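Aspartate semialdehyde dehydrogenase (Francisella tularensis subsp. tularensis, PDB 4WOJ) probably catalyses the NADPH-dependent reductive dephosphorylation of L-aspartyl-4-phosphate to L-aspartate semialdehyde, a step in lysine, methionine and threonine biosynthesis, and is a homodimer. Local coordinates at residues I66-S70 with K90-W96; Y83-H88 with W100-T106; Y317-Q321 with C346-G350. All blocks are in the same frame, centred on the assembly; numbering follows the deposited sequence.

Contact 1 (I66-S70 with K90-W96)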
ATOM      1  N   ILE B  66     -31.402  -7.948  29.258  1.00 47.64           N
ATOM      2  CA  ILE B  66     -31.780  -9.143  28.501  1.00 51.97           C
ATOM      3  C   ILE B  66     -33.288  -9.236  28.247  1.00 53.52           C
ATOM      4  O   ILE B  66     -33.732  -9.935  27.333  1.00 53.62           O
ATOM      5  CB  ILE B  66     -31.326 -10.415  29.245  1.00 50.67           C
ATOM      6  CG1 ILE B  66     -29.804 -10.402  29.435  1.00 53.86           C
ATOM      7  CG2 ILE B  66     -31.782 -11.676  28.512  1.00 55.19           C
ATOM      8  CD1 ILE B  66     -29.006 -10.371  28.140  1.00 56.81           C
ATOM      9  N   ASP B  67     -34.074  -8.561  29.072  1.00 54.10           N
ATOM     10  CA  ASP B  67     -35.527  -8.616  28.925  1.00 58.17           C
ATOM     11  C   ASP B  67     -35.956  -7.744  27.769  1.00 48.79           C
ATOM     12  O   ASP B  67     -36.756  -8.142  26.950  1.00 35.91           O
ATOM     13  CB  ASP B  67     -36.242  -8.158  30.206  1.00 66.95           C
ATOM     14  CG  ASP B  67     -36.524  -9.303  31.164  1.00 74.63           C
ATOM     15  OD1 ASP B  67     -35.655 -10.196  31.303  1.00 78.69           O
ATOM     16  OD2 ASP B  67     -37.614  -9.300  31.780  1.00 79.21           O
ATOM     17  N   GLN B  68     -35.421  -6.532  27.750  1.00 53.17           N
ATOM     18  CA  GLN B  68     -35.796  -5.520  26.758  1.00 51.41           C
ATOM     19  C   GLN B  68     -35.385  -5.976  25.369  1.00 47.82           C
ATOM     20  O   GLN B  68     -36.162  -5.864  24.429  1.00 44.11           O
ATOM     21  CB  GLN B  68     -35.168  -4.161  27.113  1.00 52.55           C
ATOM     22  CG  GLN B  68     -35.720  -3.565  28.416  1.00 55.52           C
ATOM     23  CD  GLN B  68     -35.309  -2.106  28.664  1.00 52.72           C
ATOM     24  OE1 GLN B  68     -34.122  -1.775  28.827  1.00 50.25           O
ATOM     25  NE2 GLN B  68     -36.292  -1.240  28.716  1.00 55.62           N
ATOM     26  N   LEU B  69     -34.169  -6.513  25.255  1.00 48.92           N
ATOM     27  CA  LEU B  69     -33.674  -7.070  23.985  1.00 49.53           C
ATOM     28  C   LEU B  69     -34.574  -8.209  23.487  1.00 43.56           C
ATOM     29  O   LEU B  69     -34.899  -8.277  22.310  1.00 41.29           O
ATOM     30  CB  LEU B  69     -32.246  -7.606  24.141  1.00 53.31           C
ATOM     31  CG  LEU B  69     -31.095  -6.618  24.314  1.00 53.34           C
ATOM     32  CD1 LEU B  69     -29.841  -7.384  24.697  1.00 51.99           C
ATOM     33  CD2 LEU B  69     -30.864  -5.822  23.044  1.00 56.08           C
ATOM     34  N   SER B  70     -34.989  -9.066  24.410  1.00 38.58           N
ATOM     35  CA  SER B  70     -35.849 -10.227  24.108  1.00 43.95           C
ATOM     36  C   SER B  70     -37.143  -9.925  23.361  1.00 43.62           C
ATOM     37  O   SER B  70     -37.644 -10.756  22.610  1.00 48.25           O
ATOM     38  CB  SER B  70     -36.230 -10.949  25.397  1.00 44.19           C
ATOM     39  OG  SER B  70     -35.076 -11.416  26.075  1.00 47.44           O
ATOM     40  N   LYS B  90     -26.450 -15.370  26.011  1.00 54.29           N
ATOM     41  CA  LYS B  90     -27.490 -15.138  27.036  1.00 60.63           C
ATOM     42  C   LYS B  90     -28.908 -15.078  26.467  1.00 60.63           C
ATOM     43  O   LYS B  90     -29.850 -15.576  27.084  1.00 66.12           O
ATOM     44  CB  LYS B  90     -27.238 -13.835  27.792  1.00 61.97           C
ATOM     45  CG  LYS B  90     -26.046 -13.856  28.732  1.00 66.56           C
ATOM     46  CD  LYS B  90     -25.974 -12.560  29.534  1.00 72.66           C
ATOM     47  CE  LYS B  90     -24.566 -12.205  29.997  1.00 79.73           C
ATOM     48  NZ  LYS B  90     -23.717 -13.351  30.437  1.00 84.37           N
ATOM     49  N   LEU B  91     -29.048 -14.451  25.304  1.00 55.36           N
ATOM     50  CA  LEU B  91     -30.327 -14.377  24.610  1.00 52.59           C
ATOM     51  C   LEU B  91     -30.809 -15.733  24.125  1.00 50.74           C
ATOM     52  O   LEU B  91     -31.984 -16.050  24.258  1.00 50.75           O
ATOM     53  CB  LEU B  91     -30.255 -13.419  23.420  1.00 54.03           C
ATOM     54  CG  LEU B  91     -30.077 -11.943  23.788  1.00 55.73           C
ATOM     55  CD1 LEU B  91     -29.660 -11.129  22.574  1.00 55.95           C
ATOM     56  CD2 LEU B  91     -31.354 -11.379  24.400  1.00 57.67           C
ATOM     57  N   ARG B  92     -29.926 -16.524  23.530  1.00 49.44           N
ATOM     58  CA  ARG B  92     -30.360 -17.839  23.025  1.00 51.90           C
ATOM     59  C   ARG B  92     -30.634 -18.762  24.216  1.00 55.32           C
ATOM     60  O   ARG B  92     -31.641 -19.461  24.245  1.00 56.11           O
ATOM     61  CB  ARG B  92     -29.340 -18.465  22.063  1.00 50.24           C
ATOM     62  CG  ARG B  92     -29.087 -17.694  20.770  1.00 44.82           C
ATOM     63  CD  ARG B  92     -30.278 -17.692  19.830  1.00 42.87           C
ATOM     64  NE  ARG B  92     -29.960 -16.950  18.605  1.00 44.54           N
ATOM     65  CZ  ARG B  92     -30.816 -16.192  17.912  1.00 44.07           C
ATOM     66  NH1 ARG B  92     -32.086 -16.066  18.295  1.00 48.15           N
ATOM     67  NH2 ARG B  92     -30.403 -15.549  16.821  1.00 40.29           N
ATOM     68  N   GLU B  93     -29.736 -18.714  25.201  1.00 62.38           N
ATOM     69  CA  GLU B  93     -29.908 -19.385  26.510  1.00 65.20           C
ATOM     70  C   GLU B  93     -31.220 -19.007  27.201  1.00 60.27           C
ATOM     71  O   GLU B  93     -31.805 -19.812  27.914  1.00 57.45           O
ATOM     72  CB  GLU B  93     -28.756 -19.028  27.463  1.00 69.22           C
ATOM     73  CG  GLU B  93     -27.447 -19.781  27.229  1.00 71.04           C
ATOM     74  CD  GLU B  93     -26.351 -19.335  28.190  1.00 78.23           C
ATOM     75  OE1 GLU B  93     -26.577 -18.334  28.921  1.00 82.09           O
ATOM     76  OE2 GLU B  93     -25.276 -19.978  28.230  1.00 73.55           O
ATOM     77  N   ALA B  94     -31.651 -17.766  27.000  1.00 59.42           N
ATOM     78  CA  ALA B  94     -32.919 -17.269  27.549  1.00 53.86           C
ATOM     79  C   ALA B  94     -34.101 -17.438  26.591  1.00 53.41           C
ATOM     80  O   ALA B  94     -35.086 -16.727  26.724  1.00 51.77           O
ATOM     81  CB  ALA B  94     -32.773 -15.810  27.957  1.00 56.20           C
ATOM     82  N   GLY B  95     -33.990 -18.359  25.625  1.00 54.33           N
ATOM     83  CA  GLY B  95     -35.103 -18.744  24.732  1.00 53.94           C
ATOM     84  C   GLY B  95     -35.340 -17.938  23.449  1.00 57.41           C
ATOM     85  O   GLY B  95     -35.996 -18.436  22.518  1.00 56.74           O
ATOM     86  N   TRP B  96     -34.808 -16.712  23.382  1.00 50.90           N
ATOM     87  CA  TRP B  96     -35.098 -15.770  22.278  1.00 46.11           C
ATOM     88  C   TRP B  96     -34.773 -16.380  20.906  1.00 40.18           C
ATOM     89  O   TRP B  96     -33.644 -16.721  20.675  1.00 33.74           O
ATOM     90  CB  TRP B  96     -34.271 -14.494  22.458  1.00 44.52           C
ATOM     91  CG  TRP B  96     -34.510 -13.414  21.446  1.00 49.86           C
ATOM     92  CD1 TRP B  96     -35.637 -12.657  21.318  1.00 54.37           C
ATOM     93  CD2 TRP B  96     -33.584 -12.922  20.455  1.00 53.64           C
ATOM     94  NE1 TRP B  96     -35.479 -11.733  20.310  1.00 56.75           N
ATOM     95  CE2 TRP B  96     -34.234 -11.878  19.757  1.00 55.57           C
ATOM     96  CE3 TRP B  96     -32.273 -13.267  20.085  1.00 54.77           C
ATOM     97  CZ2 TRP B  96     -33.618 -11.175  18.704  1.00 57.96           C
ATOM     98  CZ3 TRP B  96     -31.660 -12.567  19.041  1.00 58.39           C
ATOM     99  CH2 TRP B  96     -32.335 -11.528  18.365  1.00 59.92           C
TER
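Trp-96, whose indole meets Ser-70, has its carbonyl held from its own side of the contact: Arg-92 NH1 lies 2.9 Å from Trp-96 O, with an N-H...O angle of 152°. The oxygen sits close to the guanidinium plane, whereas the donor stands above the carbonyl plane. The same NH1 also bonds to Gly-98 O, and NH2 forms a salt bridge with Asp-135, so several partners fix the rotation of the guanidinium.

With CG anti to the backbone N (chi1 -177°), the indole of Trp-96 reaches toward helix 66-70. Its CD1 meets Ser-70 O at 3.1 Å, edge-on and near the ring plane. Although Trp-96 NE1 is 3.3 Å from Ser-70 O, the angle is too poor for a bond, and NE1 donates instead to Met-72 O.

Beside this polar end the contact is apolar. Leu-91 presents a single methyl, CD2, which lies 3.9 Å from Leu-69 CB and 4.1 Å from Ile-66 CG2. Ile-66 CD1 rests 3.9 Å from Lys-90 CB, the two side chains crossing at about a right angle, and Ala-94 CB comes more loosely to Ile-66 CG2.

A Schellman motif ends helix 81-93: Gly-95, with phi 87°, is its C-prime residue, Gly-95 N bonds to Arg-92 O, and Trp-96 N reaches Leu-91 O weakly. Its turn returns the chain toward the parallel Rossmann-type sheet.

Contact 2 (Y83-H88 with W100-T106)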
ATOM      1  N   TYR B  83     -19.163  -7.434  22.899  1.00 44.28           N
ATOM      2  CA  TYR B  83     -20.578  -7.300  23.202  1.00 44.98           C
ATOM      3  C   TYR B  83     -21.337  -8.488  22.697  1.00 41.14           C
ATOM      4  O   TYR B  83     -22.245  -8.970  23.350  1.00 45.34           O
ATOM      5  CB  TYR B  83     -21.148  -6.026  22.575  1.00 47.58           C
ATOM      6  CG  TYR B  83     -22.640  -5.832  22.822  1.00 51.69           C
ATOM      7  CD1 TYR B  83     -23.098  -5.195  23.961  1.00 55.84           C
ATOM      8  CD2 TYR B  83     -23.584  -6.273  21.901  1.00 52.54           C
ATOM      9  CE1 TYR B  83     -24.455  -5.002  24.176  1.00 58.26           C
ATOM     10  CE2 TYR B  83     -24.942  -6.094  22.112  1.00 52.71           C
ATOM     11  CZ  TYR B  83     -25.374  -5.459  23.246  1.00 57.07           C
ATOM     12  OH  TYR B  83     -26.724  -5.261  23.462  1.00 61.36           O
ATOM     13  N   THR B  84     -20.998  -8.957  21.516  1.00 41.07           N
ATOM     14  CA  THR B  84     -21.658 -10.148  21.002  1.00 39.98           C
ATOM     15  C   THR B  84     -21.345 -11.316  21.914  1.00 40.86           C
ATOM     16  O   THR B  84     -22.178 -12.178  22.140  1.00 38.73           O
ATOM     17  CB  THR B  84     -21.196 -10.483  19.581  1.00 38.19           C
ATOM     18  OG1 THR B  84     -21.404  -9.341  18.741  1.00 31.21           O
ATOM     19  CG2 THR B  84     -21.967 -11.678  19.031  1.00 35.51           C
ATOM     20  N   LYS B  85     -20.126 -11.324  22.431  1.00 47.19           N
ATOM     21  CA  LYS B  85     -19.682 -12.370  23.336  1.00 51.19           C
ATOM     22  C   LYS B  85     -20.384 -12.371  24.667  1.00 52.04           C
ATOM     23  O   LYS B  85     -20.741 -13.423  25.192  1.00 50.88           O
ATOM     24  CB  LYS B  85     -18.191 -12.269  23.558  1.00 53.67           C
ATOM     25  CG  LYS B  85     -17.459 -13.332  22.768  1.00 54.08           C
ATOM     26  CD  LYS B  85     -16.035 -13.469  23.267  1.00 54.71           C
ATOM     27  CE  LYS B  85     -15.055 -12.859  22.270  1.00 58.45           C
ATOM     28  NZ  LYS B  85     -14.039 -12.012  22.946  1.00 60.85           N
ATOM     29  N   GLU B  86     -20.604 -11.188  25.208  1.00 58.12           N
ATOM     30  CA  GLU B  86     -21.307 -11.078  26.465  1.00 57.63           C
ATOM     31  C   GLU B  86     -22.740 -11.548  26.290  1.00 56.40           C
ATOM     32  O   GLU B  86     -23.290 -12.240  27.131  1.00 55.24           O
ATOM     33  CB  GLU B  86     -21.300  -9.611  26.908  1.00 67.08           C
ATOM     34  CG  GLU B  86     -22.272  -9.252  28.029  1.00 71.32           C
ATOM     35  CD  GLU B  86     -21.570  -9.084  29.353  1.00 73.12           C
ATOM     36  OE1 GLU B  86     -20.462  -8.501  29.363  1.00 74.92           O
ATOM     37  OE2 GLU B  86     -22.118  -9.549  30.376  1.00 71.72           O
ATOM     38  N   ILE B  87     -23.345 -11.181  25.176  1.00 58.14           N
ATOM     39  CA  ILE B  87     -24.798 -11.072  25.169  1.00 57.81           C
ATOM     40  C   ILE B  87     -25.553 -11.984  24.269  1.00 54.74           C
ATOM     41  O   ILE B  87     -26.697 -12.307  24.580  1.00 52.83           O
ATOM     42  CB  ILE B  87     -25.245  -9.643  24.842  1.00 58.49           C
ATOM     43  CG1 ILE B  87     -25.351  -8.880  26.143  1.00 64.08           C
ATOM     44  CG2 ILE B  87     -26.616  -9.640  24.182  1.00 58.95           C
ATOM     45  CD1 ILE B  87     -25.096  -7.414  25.995  1.00 69.50           C
ATOM     46  N   HIS B  88     -24.962 -12.350  23.142  1.00 48.01           N
ATOM     47  CA  HIS B  88     -25.694 -13.155  22.189  1.00 48.85           C
ATOM     48  C   HIS B  88     -26.078 -14.511  22.794  1.00 49.44           C
ATOM     49  O   HIS B  88     -27.210 -14.962  22.615  1.00 50.13           O
ATOM     50  CB  HIS B  88     -24.885 -13.302  20.906  1.00 46.47           C
ATOM     51  CG  HIS B  88     -25.451 -14.287  19.941  1.00 45.09           C
ATOM     52  ND1 HIS B  88     -25.037 -15.597  19.904  1.00 46.78           N
ATOM     53  CD2 HIS B  88     -26.386 -14.156  18.968  1.00 45.41           C
ATOM     54  CE1 HIS B  88     -25.710 -16.241  18.964  1.00 45.80           C
ATOM     55  NE2 HIS B  88     -26.538 -15.388  18.384  1.00 44.89           N
ATOM     56  N   TRP B 100     -30.565 -12.223  14.586  1.00 37.47           N
ATOM     57  CA  TRP B 100     -29.412 -11.490  15.063  1.00 36.27           C
ATOM     58  C   TRP B 100     -28.576 -11.169  13.827  1.00 37.79           C
ATOM     59  O   TRP B 100     -28.016 -12.066  13.180  1.00 32.02           O
ATOM     60  CB  TRP B 100     -28.628 -12.363  16.039  1.00 35.35           C
ATOM     61  CG  TRP B 100     -27.374 -11.785  16.531  1.00 35.41           C
ATOM     62  CD1 TRP B 100     -26.150 -11.956  15.998  1.00 36.54           C
ATOM     63  CD2 TRP B 100     -27.199 -10.972  17.694  1.00 37.21           C
ATOM     64  NE1 TRP B 100     -25.213 -11.282  16.741  1.00 36.66           N
ATOM     65  CE2 TRP B 100     -25.831 -10.681  17.797  1.00 37.52           C
ATOM     66  CE3 TRP B 100     -28.071 -10.459  18.666  1.00 38.68           C
ATOM     67  CZ2 TRP B 100     -25.302  -9.882  18.829  1.00 41.04           C
ATOM     68  CZ3 TRP B 100     -27.544  -9.683  19.703  1.00 37.21           C
ATOM     69  CH2 TRP B 100     -26.181  -9.393  19.767  1.00 37.41           C
ATOM     70  N   ILE B 101     -28.537  -9.888  13.484  1.00 38.17           N
ATOM     71  CA  ILE B 101     -27.712  -9.402  12.388  1.00 38.67           C
ATOM     72  C   ILE B 101     -26.525  -8.712  13.056  1.00 39.08           C
ATOM     73  O   ILE B 101     -26.703  -7.861  13.908  1.00 40.82           O
ATOM     74  CB  ILE B 101     -28.492  -8.441  11.461  1.00 39.67           C
ATOM     75  CG1 ILE B 101     -29.645  -9.174  10.778  1.00 41.37           C
ATOM     76  CG2 ILE B 101     -27.596  -7.878  10.384  1.00 40.69           C
ATOM     77  CD1 ILE B 101     -30.778  -8.265  10.352  1.00 42.96           C
ATOM     78  N   ASP B 102     -25.315  -9.087  12.670  1.00 41.35           N
ATOM     79  CA  ASP B 102     -24.125  -8.610  13.371  1.00 37.00           C
ATOM     80  C   ASP B 102     -22.982  -8.245  12.450  1.00 35.06           C
ATOM     81  O   ASP B 102     -22.700  -8.984  11.481  1.00 31.86           O
ATOM     82  CB  ASP B 102     -23.638  -9.731  14.280  1.00 38.11           C
ATOM     83  CG  ASP B 102     -22.716  -9.234  15.402  1.00 38.76           C
ATOM     84  OD1 ASP B 102     -22.188  -8.078  15.323  1.00 33.87           O
ATOM     85  OD2 ASP B 102     -22.523 -10.038  16.354  1.00 36.37           O
ATOM     86  N   ALA B 103     -22.286  -7.163  12.798  1.00 32.75           N
ATOM     87  CA  ALA B 103     -21.031  -6.754  12.107  1.00 36.11           C
ATOM     88  C   ALA B 103     -19.771  -7.467  12.608  1.00 37.60           C
ATOM     89  O   ALA B 103     -18.856  -7.782  11.819  1.00 39.91           O
ATOM     90  CB  ALA B 103     -20.808  -5.254  12.194  1.00 34.15           C
ATOM     91  N   ALA B 104     -19.735  -7.736  13.904  1.00 36.63           N
ATOM     92  CA  ALA B 104     -18.564  -8.332  14.519  1.00 37.49           C
ATOM     93  C   ALA B 104     -18.321  -9.722  13.937  1.00 38.65           C
ATOM     94  O   ALA B 104     -19.193 -10.308  13.316  1.00 39.04           O
ATOM     95  CB  ALA B 104     -18.735  -8.398  16.026  1.00 37.63           C
ATOM     96  N   SER B 105     -17.110 -10.229  14.122  1.00 38.66           N
ATOM     97  CA  SER B 105     -16.653 -11.453  13.450  1.00 38.34           C
ATOM     98  C   SER B 105     -16.851 -12.737  14.209  1.00 39.40           C
ATOM     99  O   SER B 105     -16.580 -13.841  13.694  1.00 34.88           O
ATOM    100  CB  SER B 105     -15.173 -11.313  13.181  1.00 38.63           C
ATOM    101  OG  SER B 105     -14.515 -11.025  14.387  1.00 40.28           O
ATOM    102  N   THR B 106     -17.319 -12.575  15.437  1.00 42.73           N
ATOM    103  CA  THR B 106     -17.384 -13.637  16.429  1.00 40.65           C
ATOM    104  C   THR B 106     -18.095 -14.861  15.889  1.00 40.13           C
ATOM    105  O   THR B 106     -17.604 -15.989  15.973  1.00 38.10           O
ATOM    106  CB  THR B 106     -18.177 -13.132  17.636  1.00 41.81           C
ATOM    107  OG1 THR B 106     -17.812 -11.765  17.914  1.00 42.87           O
ATOM    108  CG2 THR B 106     -17.909 -13.966  18.829  1.00 39.35           C
TER
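A beta-alpha-beta crossover, strand 74-77, helix 81-93 and strand 99-102, supplies this contact, in which Thr-84 and His-88 of the helix pack on Trp-100 and Asp-102 of the second strand. The short segment axes run antiparallel at 169° and approach to 11.7 Å.

The polar centre is the Asp-102 carboxylate. Thr-84 OG1 lies 2.7 Å from Asp-102 OD2, coming from the opposite direction, but Gly-80 O is a second acceptor within range of the one hydroxyl proton. Trp-100 NE1 donates to the same OD2 at 3.0 Å (N-H...O 147°), from above the carboxylate plane. The other oxygen, Asp-102 OD1, accepts from Ala-104 N at 2.9 Å, closing an Asx turn. Both oxygens are thus engaged, which should hold the carboxylate in its rotation.

His-88 forms a T-shaped (edge-to-face) pair with Trp-100: the centroids of the His-88 ring and the Trp-100 five-membered ring are 4.5 Å apart, the planes at 62°, and His-88 CD2 is over the indole face. His-88 CB adds a CH-pi contact above the six-membered ring. At the indole edge, Tyr-83 CE2 stands 4.2 Å from Trp-100 CH2. Nearer the surface, Lys-85 CG meets Thr-106 CG2 at 4.0 Å.

Asp-135, touching Trp-100, bonds His-88 NE2; Ile-101 packs on helix 354-369. The contact seats helix 81-93 on strand 99-102, between strands 74-77 and 135-138.

Contact 3 (Y317-Q321 with C346-G350)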
ATOM      1  N   TYR B 317      -9.925   8.897 -10.272  1.00 32.73           N
ATOM      2  CA  TYR B 317     -11.024   8.025  -9.764  1.00 31.04           C
ATOM      3  C   TYR B 317     -10.631   6.765  -9.001  1.00 25.59           C
ATOM      4  O   TYR B 317     -11.438   6.282  -8.241  1.00 24.74           O
ATOM      5  CB  TYR B 317     -11.986   7.654 -10.895  1.00 33.02           C
ATOM      6  CG  TYR B 317     -12.488   8.869 -11.621  1.00 37.42           C
ATOM      7  CD1 TYR B 317     -13.432   9.737 -11.020  1.00 40.72           C
ATOM      8  CD2 TYR B 317     -11.998   9.191 -12.891  1.00 39.99           C
ATOM      9  CE1 TYR B 317     -13.885  10.875 -11.678  1.00 41.47           C
ATOM     10  CE2 TYR B 317     -12.445  10.320 -13.559  1.00 46.62           C
ATOM     11  CZ  TYR B 317     -13.384  11.171 -12.948  1.00 47.12           C
ATOM     12  OH  TYR B 317     -13.815  12.296 -13.631  1.00 55.74           O
ATOM     13  N   LEU B 318      -9.430   6.204  -9.199  1.00 23.79           N
ATOM     14  CA  LEU B 318      -9.078   4.910  -8.516  1.00 22.50           C
ATOM     15  C   LEU B 318      -8.358   5.139  -7.190  1.00 22.62           C
ATOM     16  O   LEU B 318      -7.264   4.663  -7.005  1.00 21.09           O
ATOM     17  CB  LEU B 318      -8.241   4.028  -9.423  1.00 22.57           C
ATOM     18  CG  LEU B 318      -8.165   2.545  -9.079  1.00 22.47           C
ATOM     19  CD1 LEU B 318      -9.539   1.901  -9.061  1.00 22.90           C
ATOM     20  CD2 LEU B 318      -7.318   1.867 -10.128  1.00 25.66           C
ATOM     21  N   THR B 319      -8.950   5.954  -6.311  1.00 23.40           N
ATOM     22  CA  THR B 319      -8.286   6.403  -5.127  1.00 23.97           C
ATOM     23  C   THR B 319      -9.255   6.594  -3.978  1.00 25.98           C
ATOM     24  O   THR B 319     -10.455   6.741  -4.195  1.00 29.16           O
ATOM     25  CB  THR B 319      -7.567   7.751  -5.345  1.00 25.04           C
ATOM     26  OG1 THR B 319      -8.522   8.831  -5.315  1.00 28.52           O
ATOM     27  CG2 THR B 319      -6.799   7.755  -6.640  1.00 23.46           C
ATOM     28  N   PRO B 320      -8.734   6.558  -2.743  1.00 26.76           N
ATOM     29  CA  PRO B 320      -9.513   6.755  -1.545  1.00 29.26           C
ATOM     30  C   PRO B 320     -10.205   8.116  -1.524  1.00 32.82           C
ATOM     31  O   PRO B 320     -11.368   8.231  -1.095  1.00 31.03           O
ATOM     32  CB  PRO B 320      -8.450   6.699  -0.443  1.00 29.10           C
ATOM     33  CG  PRO B 320      -7.383   5.822  -0.970  1.00 27.07           C
ATOM     34  CD  PRO B 320      -7.429   5.923  -2.455  1.00 26.50           C
ATOM     35  N   GLN B 321      -9.464   9.129  -1.963  1.00 32.08           N
ATOM     36  CA  GLN B 321      -9.997  10.451  -2.126  1.00 33.54           C
ATOM     37  C   GLN B 321     -11.253  10.379  -2.944  1.00 34.39           C
ATOM     38  O   GLN B 321     -12.288  10.923  -2.584  1.00 43.22           O
ATOM     39  CB  GLN B 321      -9.008  11.345  -2.878  1.00 36.05           C
ATOM     40  CG  GLN B 321      -9.385  12.826  -2.834  1.00 38.35           C
ATOM     41  CD  GLN B 321      -8.667  13.645  -3.889  1.00 38.87           C
ATOM     42  OE1 GLN B 321      -8.655  13.286  -5.081  1.00 38.04           O
ATOM     43  NE2 GLN B 321      -8.061  14.750  -3.462  1.00 33.58           N
ATOM     44  N   CYS B 346      -5.248  -6.206 -11.284  1.00 20.68           N
ATOM     45  CA  CYS B 346      -6.091  -5.045 -11.206  1.00 19.50           C
ATOM     46  C   CYS B 346      -5.898  -4.475  -9.838  1.00 20.91           C
ATOM     47  O   CYS B 346      -5.228  -5.084  -9.037  1.00 21.31           O
ATOM     48  CB  CYS B 346      -7.565  -5.366 -11.435  1.00 19.28           C
ATOM     49  SG  CYS B 346      -8.276  -6.589 -10.337  1.00 20.67           S
ATOM     50  N   PHE B 347      -6.435  -3.270  -9.633  1.00 20.74           N
ATOM     51  CA  PHE B 347      -6.392  -2.525  -8.366  1.00 21.31           C
ATOM     52  C   PHE B 347      -7.790  -2.014  -8.092  1.00 20.91           C
ATOM     53  O   PHE B 347      -8.394  -1.445  -8.962  1.00 23.36           O
ATOM     54  CB  PHE B 347      -5.445  -1.317  -8.469  1.00 20.08           C
ATOM     55  CG  PHE B 347      -5.086  -0.681  -7.154  1.00 18.92           C
ATOM     56  CD1 PHE B 347      -4.086  -1.189  -6.368  1.00 17.50           C
ATOM     57  CD2 PHE B 347      -5.716   0.511  -6.730  1.00 20.22           C
ATOM     58  CE1 PHE B 347      -3.746  -0.577  -5.170  1.00 17.65           C
ATOM     59  CE2 PHE B 347      -5.382   1.126  -5.544  1.00 18.40           C
ATOM     60  CZ  PHE B 347      -4.392   0.578  -4.751  1.00 18.13           C
ATOM     61  N   THR B 348      -8.281  -2.185  -6.876  1.00 21.87           N
ATOM     62  CA  THR B 348      -9.618  -1.758  -6.517  1.00 22.71           C
ATOM     63  C   THR B 348      -9.645  -0.967  -5.247  1.00 20.03           C
ATOM     64  O   THR B 348      -8.759  -1.062  -4.417  1.00 19.90           O
ATOM     65  CB  THR B 348     -10.624  -2.961  -6.392  1.00 24.16           C
ATOM     66  OG1 THR B 348     -11.889  -2.454  -5.949  1.00 28.00           O
ATOM     67  CG2 THR B 348     -10.134  -4.011  -5.442  1.00 22.80           C
ATOM     68  N   VAL B 349     -10.673  -0.150  -5.126  1.00 19.77           N
ATOM     69  CA  VAL B 349     -10.863   0.708  -3.982  1.00 19.58           C
ATOM     70  C   VAL B 349     -12.355   0.759  -3.654  1.00 22.28           C
ATOM     71  O   VAL B 349     -13.187   0.926  -4.551  1.00 22.55           O
ATOM     72  CB  VAL B 349     -10.438   2.146  -4.281  1.00 20.71           C
ATOM     73  CG1 VAL B 349     -10.580   3.032  -3.039  1.00 19.80           C
ATOM     74  CG2 VAL B 349      -9.014   2.188  -4.803  1.00 20.89           C
ATOM     75  N   GLY B 350     -12.681   0.620  -2.368  1.00 22.77           N
ATOM     76  CA  GLY B 350     -14.048   0.821  -1.874  1.00 21.63           C
ATOM     77  C   GLY B 350     -14.100   1.255  -0.441  1.00 22.20           C
ATOM     78  O   GLY B 350     -13.097   1.209   0.270  1.00 24.66           O
TER
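Leu-318 and Phe-347 make the tightly packed part of this small contact, which buries 223 Å² in all. The Leu-318 methyl CD1 approaches Phe-347 O to 3.5 Å, a van der Waals contact with the strand backbone. Behind it, Leu-318 CG lies 4.0 Å from Phe-347 CD2, at the ring edge and near the ring plane, so the leucine abuts the rim of the phenyl group and not its face. The leucine's CG is anti to the backbone N (chi1 -161°), and this swings the branched end onto the strand although the CB itself does not point there.

Val-349 continues the packing with its two methyls divided between neighbours. CG2 touches Leu-318 O at 3.7 Å, while CG1, anti to the backbone N (chi1 -177°), faces the next peptide, with Thr-319 O 3.9 Å from Val-349 CG1.

Toward the start of helix 320-323 the fit is looser: Pro-320 CD comes only to 4.3 Å from Val-349 CG1. The segments share no hydrogen bond: the turn packs on the strand through side chains and carbonyl oxygens, its end-to-end direction 41° from the strand's. The solvent side begins at Tyr-317, which is exposed. Gln-321 faces the other way, its NE2 bonding to Ser-209 of the second subunit, and Asn-227 of that subunit packs against Thr-319 and Pro-320.

Residues 317-319 form an inverse gamma turn centred on Leu-318, with a weak Thr-319 N to Tyr-317 O bond. Thr-319, the turn's last residue, is also the N-cap of helix 320-323, its OG1 bonding to Ala-322 N. This helix-to-helix turn lies against strand 343-351 in the mixed sheet of the dimerisation domain; Val-349's side chain is about 7 Å from that of His-276, the predicted proton acceptor.

In the fold
From the N terminus, helix 66-70 opens contact 1, and 83-88 opens contact 2 before 90-96 closes the first loop; 100-106 then closes the second. The two therefore cross along the chain and share helix 81-93. Their centres are 13 Å apart and they touch directly, for instance Leu-91 CD1 with Trp-100 CZ3 and Leu-69 CD1 with Ile-87 CG2. Together they fasten helices 66-70 and 81-93 to each other and to strand 99-102 of the NAD-binding domain. Contact 3 follows in series, closing the loop from 317-321 to 346-350 in the dimerisation domain, its nearest atoms about 16 Å from contact 2 and 29 Å from contact 1.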